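PDB 3WFI: 2-dehydropantoate 2-reductase, which acts as an NAD-dependent D-mandelate dehydrogenase of the ketopantoate reductase family, probably interconverting D-mandelate and the corresponding 2-keto acid. Local coordinates for residues L76-K79 / K85-Q88; A158-L163 / A174-N179; A219-E224 / Y276-I281. All coordinates share one frame; numbering follows the deposited sequence.

Contact 1 of 3, residues L76-K79 / K85-Q88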
loop_
_atom_site.group_PDB
_atom_site.type_symbol
_atom_site.label_atom_id
_atom_site.label_comp_id
_atom_site.label_asym_id
_atom_site.label_seq_id
_atom_site.Cartn_x
_atom_site.Cartn_y
_atom_site.Cartn_z
ATOM N N LEU B 76 2.123 11.849 31.917
ATOM C CA LEU B 76 3.020 11.379 30.872
ATOM C C LEU B 76 3.286 12.468 29.842
ATOM O O LEU B 76 2.342 12.991 29.242
ATOM C CB LEU B 76 2.399 10.174 30.148
ATOM C CG LEU B 76 2.201 8.880 30.952
ATOM C CD1 LEU B 76 1.302 7.938 30.169
ATOM C CD2 LEU B 76 3.522 8.210 31.253
ATOM N N PHE B 77 4.568 12.776 29.647
ATOM C CA PHE B 77 5.038 13.681 28.594
ATOM C C PHE B 77 6.143 12.976 27.800
ATOM O O PHE B 77 7.244 13.507 27.660
ATOM C CB PHE B 77 5.634 14.965 29.189
ATOM C CG PHE B 77 4.645 15.809 29.930
ATOM C CD1 PHE B 77 3.831 16.690 29.243
ATOM C CD2 PHE B 77 4.506 15.702 31.306
ATOM C CE1 PHE B 77 2.895 17.458 29.913
ATOM C CE2 PHE B 77 3.572 16.477 31.986
ATOM C CZ PHE B 77 2.771 17.354 31.283
ATOM N N THR B 78 5.871 11.766 27.336
ATOM C CA THR B 78 6.858 10.965 26.616
ATOM C C THR B 78 6.320 10.658 25.222
ATOM O O THR B 78 5.175 10.239 25.089
ATOM C CB THR B 78 7.120 9.626 27.339
ATOM O OG1 THR B 78 7.727 9.865 28.610
ATOM C CG2 THR B 78 8.047 8.745 26.536
ATOM N N LYS B 79 7.152 10.816 24.198
ATOM C CA LYS B 79 6.749 10.448 22.835
ATOM C C LYS B 79 6.327 8.982 22.738
ATOM O O LYS B 79 6.801 8.132 23.496
ATOM C CB LYS B 79 7.878 10.731 21.836
ATOM C CG LYS B 79 8.145 12.211 21.645
ATOM C CD LYS B 79 9.467 12.469 20.914
ATOM C CE LYS B 79 9.321 13.585 19.898
ATOM N NZ LYS B 79 10.503 13.734 19.005
ATOM N N LYS B 85 8.810 1.869 27.098
ATOM C CA LYS B 85 10.061 1.822 27.844
ATOM C C LYS B 85 10.020 2.674 29.135
ATOM O O LYS B 85 10.465 2.217 30.190
ATOM C CB LYS B 85 11.211 2.261 26.930
ATOM C CG LYS B 85 12.573 2.308 27.591
ATOM C CD LYS B 85 12.873 0.990 28.252
ATOM C CE LYS B 85 14.304 0.905 28.729
ATOM N NZ LYS B 85 14.633 -0.508 29.051
ATOM N N MET B 86 9.499 3.900 29.043
ATOM C CA MET B 86 9.318 4.757 30.216
ATOM C C MET B 86 8.483 4.024 31.275
ATOM O O MET B 86 8.886 3.912 32.437
ATOM C CB MET B 86 8.655 6.084 29.827
ATOM C CG MET B 86 8.248 6.984 30.995
ATOM S SD MET B 86 9.639 7.549 32.003
ATOM C CE MET B 86 10.202 8.938 31.018
ATOM N N LEU B 87 7.341 3.495 30.869
ATOM C CA LEU B 87 6.468 2.767 31.796
ATOM C C LEU B 87 7.166 1.570 32.415
ATOM O O LEU B 87 7.066 1.367 33.624
ATOM C CB LEU B 87 5.177 2.325 31.101
ATOM C CG LEU B 87 4.246 3.500 30.769
ATOM C CD1 LEU B 87 3.125 3.046 29.845
ATOM C CD2 LEU B 87 3.687 4.120 32.032
ATOM N N GLN B 88 7.879 0.795 31.594
ATOM C CA GLN B 88 8.656 -0.340 32.082
ATOM C C GLN B 88 9.645 0.120 33.140
ATOM O O GLN B 88 9.755 -0.488 34.191
ATOM C CB GLN B 88 9.420 -1.039 30.933
ATOM C CG GLN B 88 8.558 -1.970 30.081
ATOM C CD GLN B 88 9.255 -2.449 28.802
ATOM O OE1 GLN B 88 10.391 -2.067 28.506
ATOM N NE2 GLN B 88 8.556 -3.271 28.025
#
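Met-86 leaves its helix with CG anti to the backbone N (chi1 172°), then bends at chi2 (63°) and chi3 (82°), so that the chain curls against the hydroxyl of Thr-78 instead of running straight past it. Three of its carbons line one side of OG1: CE lies 3.6 Å from Thr-78 OG1, CG lies 3.8 Å from it, and CB, at 4.1 Å, is the most distant. The hydroxyl itself is turned beside its own backbone N, anti to the carbonyl carbon. One residue along the helix, Leu-87 crosses Leu-76 at about a right angle and the two meet methyl to methyl, CD2 of Leu-76 standing 4.2 Å from CD2 of Leu-87. Leu-76 ends the strand 71-76 of the Rossmann sheet, and helix 80-90 folds back over it; Ile-113 touches both leucines. Residues 77-79 form the strand-to-helix loop that includes Lys-79, which binds NAD(+), while the side chain of Gln-82, another NAD(+)-binding residue, lies close to Thr-78. Since OG1 of Thr-78 is hydrogen-bonded to Ala-6 O, the polar atom is satisfied while Met-86 carbons pack against it; between 76-79 and 85-88 the contact is van der Waals, the hydroxyl's bond going to strand 2-6.

Contact 2 of 3, residues A158-L163 / A174-N179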
loop_
_atom_site.group_PDB
_atom_site.type_symbol
_atom_site.label_atom_id
_atom_site.label_comp_id
_atom_site.label_asym_id
_atom_site.label_seq_id
_atom_site.Cartn_x
_atom_site.Cartn_y
_atom_site.Cartn_z
ATOM N N ALA B 158 -16.659 11.682 37.526
ATOM C CA ALA B 158 -16.470 12.409 38.782
ATOM C C ALA B 158 -15.000 12.441 39.180
ATOM O O ALA B 158 -14.478 13.491 39.546
ATOM C CB ALA B 158 -17.305 11.781 39.895
ATOM N N ALA B 159 -14.329 11.304 39.048
ATOM C CA ALA B 159 -12.895 11.225 39.292
ATOM C C ALA B 159 -12.080 12.132 38.337
ATOM O O ALA B 159 -11.117 12.764 38.749
ATOM C CB ALA B 159 -12.424 9.784 39.202
ATOM N N ALA B 160 -12.475 12.184 37.071
ATOM C CA ALA B 160 -11.818 13.054 36.095
ATOM C C ALA B 160 -12.015 14.525 36.460
ATOM O O ALA B 160 -11.095 15.335 36.321
ATOM C CB ALA B 160 -12.335 12.772 34.691
ATOM N N LYS B 161 -13.213 14.863 36.938
ATOM C CA LYS B 161 -13.510 16.237 37.348
ATOM C C LYS B 161 -12.677 16.657 38.558
ATOM O O LYS B 161 -12.193 17.793 38.610
ATOM C CB LYS B 161 -15.012 16.434 37.590
ATOM C CG LYS B 161 -15.811 16.467 36.290
ATOM C CD LYS B 161 -17.311 16.392 36.521
ATOM C CE LYS B 161 -18.056 16.231 35.201
ATOM N NZ LYS B 161 -19.522 16.034 35.395
ATOM N N LYS B 162 -12.494 15.749 39.517
ATOM C CA LYS B 162 -11.617 16.017 40.667
ATOM C C LYS B 162 -10.161 16.181 40.259
ATOM O O LYS B 162 -9.458 17.057 40.768
ATOM C CB LYS B 162 -11.734 14.893 41.700
ATOM C CG LYS B 162 -13.077 14.877 42.398
ATOM C CD LYS B 162 -13.068 13.830 43.506
ATOM C CE LYS B 162 -14.467 13.348 43.838
ATOM N NZ LYS B 162 -14.401 12.164 44.730
ATOM N N LEU B 163 -9.698 15.325 39.356
ATOM C CA LEU B 163 -8.358 15.448 38.821
ATOM C C LEU B 163 -8.178 16.832 38.173
ATOM O O LEU B 163 -7.176 17.511 38.416
ATOM C CB LEU B 163 -8.085 14.332 37.814
ATOM C CG LEU B 163 -6.728 14.308 37.126
ATOM C CD1 LEU B 163 -5.618 14.395 38.162
ATOM C CD2 LEU B 163 -6.570 13.062 36.260
ATOM N N ALA B 174 -7.373 23.497 34.293
ATOM C CA ALA B 174 -7.777 22.208 33.753
ATOM C C ALA B 174 -9.286 22.051 33.798
ATOM O O ALA B 174 -9.937 22.546 34.718
ATOM C CB ALA B 174 -7.108 21.074 34.533
ATOM N N HIS B 175 -9.840 21.344 32.814
ATOM C CA HIS B 175 -11.278 21.091 32.751
ATOM C C HIS B 175 -11.587 19.716 32.205
ATOM O O HIS B 175 -10.875 19.201 31.340
ATOM C CB HIS B 175 -11.971 22.120 31.852
ATOM C CG HIS B 175 -11.679 23.533 32.232
ATOM N ND1 HIS B 175 -10.811 24.321 31.516
ATOM C CD2 HIS B 175 -12.126 24.295 33.253
ATOM C CE1 HIS B 175 -10.746 25.516 32.071
ATOM N NE2 HIS B 175 -11.523 25.522 33.137
ATOM N N PHE B 176 -12.664 19.133 32.718
ATOM C CA PHE B 176 -13.249 17.947 32.118
ATOM C C PHE B 176 -13.854 18.275 30.759
ATOM O O PHE B 176 -14.517 19.296 30.597
ATOM C CB PHE B 176 -14.346 17.376 33.021
ATOM C CG PHE B 176 -15.047 16.187 32.437
ATOM C CD1 PHE B 176 -14.456 14.934 32.466
ATOM C CD2 PHE B 176 -16.295 16.324 31.845
ATOM C CE1 PHE B 176 -15.101 13.833 31.928
ATOM C CE2 PHE B 176 -16.944 15.230 31.301
ATOM C CZ PHE B 176 -16.347 13.980 31.348
ATOM N N SER B 177 -13.641 17.384 29.793
ATOM C CA SER B 177 -14.340 17.430 28.520
ATOM C C SER B 177 -14.693 16.013 28.114
ATOM O O SER B 177 -13.855 15.135 28.200
ATOM C CB SER B 177 -13.463 18.077 27.449
ATOM O OG SER B 177 -14.000 17.832 26.162
ATOM N N ASP B 178 -15.931 15.789 27.673
ATOM C CA ASP B 178 -16.340 14.460 27.208
ATOM C C ASP B 178 -16.067 14.268 25.719
ATOM O O ASP B 178 -16.522 13.299 25.111
ATOM C CB ASP B 178 -17.814 14.187 27.530
ATOM C CG ASP B 178 -18.780 15.114 26.787
ATOM O OD1 ASP B 178 -18.339 15.893 25.915
ATOM O OD2 ASP B 178 -19.996 15.063 27.092
ATOM N N ASN B 179 -15.316 15.181 25.119
ATOM C CA ASN B 179 -15.112 15.091 23.675
ATOM C C ASN B 179 -13.665 14.827 23.305
ATOM O O ASN B 179 -13.347 14.779 22.115
ATOM C CB ASN B 179 -15.606 16.373 23.017
ATOM C CG ASN B 179 -15.719 16.263 21.507
ATOM O OD1 ASN B 179 -15.060 17.006 20.780
ATOM N ND2 ASN B 179 -16.536 15.320 21.026
#
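Phe-176 reaches across from the strand to Ala-160 and Lys-161 of the helix, its CG anti to the backbone N (chi1 177°). At its root, CB touches the lysine chain, 3.7 Å from Lys-161 CG, and CG of the ring follows at 3.9 Å from that same lysine carbon. The two ortho carbons then part company. CD1 meets the methyl of Ala-160, with CB of Ala-160 at 3.8 Å from it, and CE1 is still within 4.1 Å of that methyl, which comes in obliquely. CD2 instead lies 3.8 Å from Lys-161 CE, and CE2 comes next to it. The extended lysine chain crosses the phenylalanine obliquely and brings CE over one ring face, a CH-pi contact with CE 4.2 Å from the centroid of the Phe-176 ring and 28° off its normal. NZ lies farther on, where any cation-pi attraction is weak at most. Beyond the strand, Ser-177 OG accepts from Asn-179 N in an ST turn that precedes helix 180-191. The contact joins helix 157-168 to strand 174-176 within one beta-alpha-beta unit: the strand pairs parallel to 147-151 as the last of the large sheet, and Ala-160 also rests on Leu-149 and on Tyr-123 of strand 122-127.

Contact 3 of 3, residues A219-E224 / Y276-I281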
loop_
_atom_site.group_PDB
_atom_site.type_symbol
_atom_site.label_atom_id
_atom_site.label_comp_id
_atom_site.label_asym_id
_atom_site.label_seq_id
_atom_site.Cartn_x
_atom_site.Cartn_y
_atom_site.Cartn_z
ATOM N N ALA B 219 -11.062 7.490 2.499
ATOM C CA ALA B 219 -12.343 7.000 2.992
ATOM C C ALA B 219 -12.228 5.609 3.565
ATOM O O ALA B 219 -12.818 5.310 4.617
ATOM C CB ALA B 219 -13.393 7.022 1.895
ATOM N N THR B 220 -11.474 4.748 2.877
ATOM C CA THR B 220 -11.302 3.376 3.328
ATOM C C THR B 220 -10.575 3.343 4.670
ATOM O O THR B 220 -10.975 2.602 5.580
ATOM C CB THR B 220 -10.536 2.537 2.278
ATOM O OG1 THR B 220 -11.232 2.583 1.029
ATOM C CG2 THR B 220 -10.417 1.090 2.701
ATOM N N ILE B 221 -9.508 4.124 4.795
ATOM C CA ILE B 221 -8.737 4.155 6.041
ATOM C C ILE B 221 -9.579 4.696 7.198
ATOM O O ILE B 221 -9.592 4.114 8.292
ATOM C CB ILE B 221 -7.422 4.954 5.891
ATOM C CG1 ILE B 221 -6.456 4.195 4.999
ATOM C CG2 ILE B 221 -6.772 5.205 7.255
ATOM C CD1 ILE B 221 -5.377 5.071 4.377
ATOM N N VAL B 222 -10.307 5.784 6.960
ATOM C CA VAL B 222 -11.118 6.387 8.018
ATOM C C VAL B 222 -12.187 5.398 8.503
ATOM O O VAL B 222 -12.478 5.319 9.695
ATOM C CB VAL B 222 -11.758 7.712 7.561
ATOM C CG1 VAL B 222 -12.787 8.194 8.564
ATOM C CG2 VAL B 222 -10.692 8.774 7.365
ATOM N N ASN B 223 -12.741 4.610 7.584
ATOM C CA ASN B 223 -13.718 3.597 7.980
ATOM C C ASN B 223 -13.140 2.526 8.868
ATOM O O ASN B 223 -13.810 2.040 9.770
ATOM C CB ASN B 223 -14.417 2.997 6.765
ATOM C CG ASN B 223 -15.654 3.758 6.412
ATOM O OD1 ASN B 223 -16.676 3.633 7.084
ATOM N ND2 ASN B 223 -15.583 4.544 5.363
ATOM N N GLU B 224 -11.882 2.171 8.639
ATOM C CA GLU B 224 -11.195 1.230 9.514
ATOM C C GLU B 224 -11.017 1.824 10.920
ATOM O O GLU B 224 -11.342 1.176 11.916
ATOM C CB GLU B 224 -9.838 0.804 8.920
ATOM C CG GLU B 224 -9.965 0.019 7.625
ATOM C CD GLU B 224 -8.645 -0.493 7.076
ATOM O OE1 GLU B 224 -7.589 -0.236 7.692
ATOM O OE2 GLU B 224 -8.671 -1.125 5.997
ATOM N N TYR B 276 2.500 3.613 15.707
ATOM C CA TYR B 276 1.673 4.263 16.717
ATOM C C TYR B 276 0.506 5.016 16.111
ATOM O O TYR B 276 -0.293 5.615 16.838
ATOM C CB TYR B 276 2.538 5.190 17.577
ATOM C CG TYR B 276 3.628 4.379 18.205
ATOM C CD1 TYR B 276 3.398 3.673 19.372
ATOM C CD2 TYR B 276 4.853 4.221 17.571
ATOM C CE1 TYR B 276 4.381 2.877 19.928
ATOM C CE2 TYR B 276 5.847 3.421 18.115
ATOM C CZ TYR B 276 5.598 2.747 19.292
ATOM O OH TYR B 276 6.578 1.947 19.845
ATOM N N ILE B 277 0.370 4.943 14.786
ATOM C CA ILE B 277 -0.765 5.541 14.107
ATOM C C ILE B 277 -1.575 4.428 13.442
ATOM O O ILE B 277 -2.439 3.831 14.082
ATOM C CB ILE B 277 -0.318 6.659 13.134
ATOM C CG1 ILE B 277 0.601 7.635 13.858
ATOM C CG2 ILE B 277 -1.527 7.393 12.570
ATOM C CD1 ILE B 277 1.382 8.568 12.938
ATOM N N ASN B 278 -1.278 4.087 12.189
ATOM C CA ASN B 278 -2.008 3.002 11.536
ATOM C C ASN B 278 -1.793 1.664 12.252
ATOM O O ASN B 278 -2.688 0.827 12.286
ATOM C CB ASN B 278 -1.640 2.921 10.051
ATOM C CG ASN B 278 -2.026 4.179 9.299
ATOM O OD1 ASN B 278 -3.095 4.242 8.691
ATOM N ND2 ASN B 278 -1.189 5.213 9.387
ATOM N N GLY B 279 -0.589 1.459 12.790
ATOM C CA GLY B 279 -0.249 0.223 13.507
ATOM C C GLY B 279 -1.105 0.005 14.733
ATOM O O GLY B 279 -1.447 -1.129 15.075
ATOM N N ALA B 280 -1.464 1.103 15.396
ATOM C CA ALA B 280 -2.288 1.036 16.600
ATOM C C ALA B 280 -3.675 0.554 16.230
ATOM O O ALA B 280 -4.270 -0.257 16.936
ATOM C CB ALA B 280 -2.337 2.411 17.276
ATOM N N ILE B 281 -4.178 1.034 15.091
ATOM C CA ILE B 281 -5.469 0.577 14.570
ATOM C C ILE B 281 -5.395 -0.899 14.140
ATOM O O ILE B 281 -6.338 -1.667 14.396
ATOM C CB ILE B 281 -5.956 1.485 13.420
ATOM C CG1 ILE B 281 -6.187 2.918 13.930
ATOM C CG2 ILE B 281 -7.213 0.932 12.760
ATOM C CD1 ILE B 281 -7.063 3.021 15.161
#
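Ile-221 and Glu-224 of helix 214-231 face Asn-278 and Ile-281 at the start of helix 278-288, a buried helix-helix contact inside the C-terminal helical domain of the ketopantoate reductase family. The contacts between the two helices are loose van der Waals ones. CG2 of Ile-221, anti to its backbone N, is the Ile-221 branch nearest the end of the Asn-278 side chain, 5.3 Å from Asn-278 CG, and the two side chains cross at about a right angle. One turn further along, CG2 of Ile-281 approaches the backbone: it lies 4.2 Å from Glu-224 O and 4.7 Å from Glu-224 CB.

The polar bonds run elsewhere. The carboxylate of Glu-224 is gripped by two backbone amides, OE2 by Tyr-294 N and OE1 by Cys-295 N, at the beginning of helix 293-308; the positive end of that helix would probably stabilise its charge. This buried group therefore ties helix 214-231 to a third helix, which also touches Asn-278 through Cys-295 and Thr-299. At the start of helix 278-288, Ile-277 O receives weak bonds from Ala-280 N and Ile-281 N.

Within the first helix, Ala-219 O takes two bonds from one residue. The usual helical bond from Asn-223 N measures 3.0 Å, and the side-chain ND2 of Asn-223, also 3.0 Å from Ala-219 O, comes from the opposite face of the carbonyl, 43° out of its plane.

In the fold
From the N terminus the chain first builds the Rossmann part, where contact 1 closes a very short loop, strand 71-76 leading through a three-residue loop into helix 80-90 beside residues that bind NAD(+). Contact 2 closes the next, somewhat longer loop at the far edge of the same sheet, fastening helix 157-168 to the final strand, 174-176, from which the chain passes into helix 180-191. Contact 3 then spans more than fifty residues within the helical C-terminal region, joining helix 214-231 to the start of helix 278-288. The three follow in series, neither nested nor crossing. None touches another: centres of contacts 1 and 3 are about 23 Å apart, and those of contacts 2 and 3 about 28 Å.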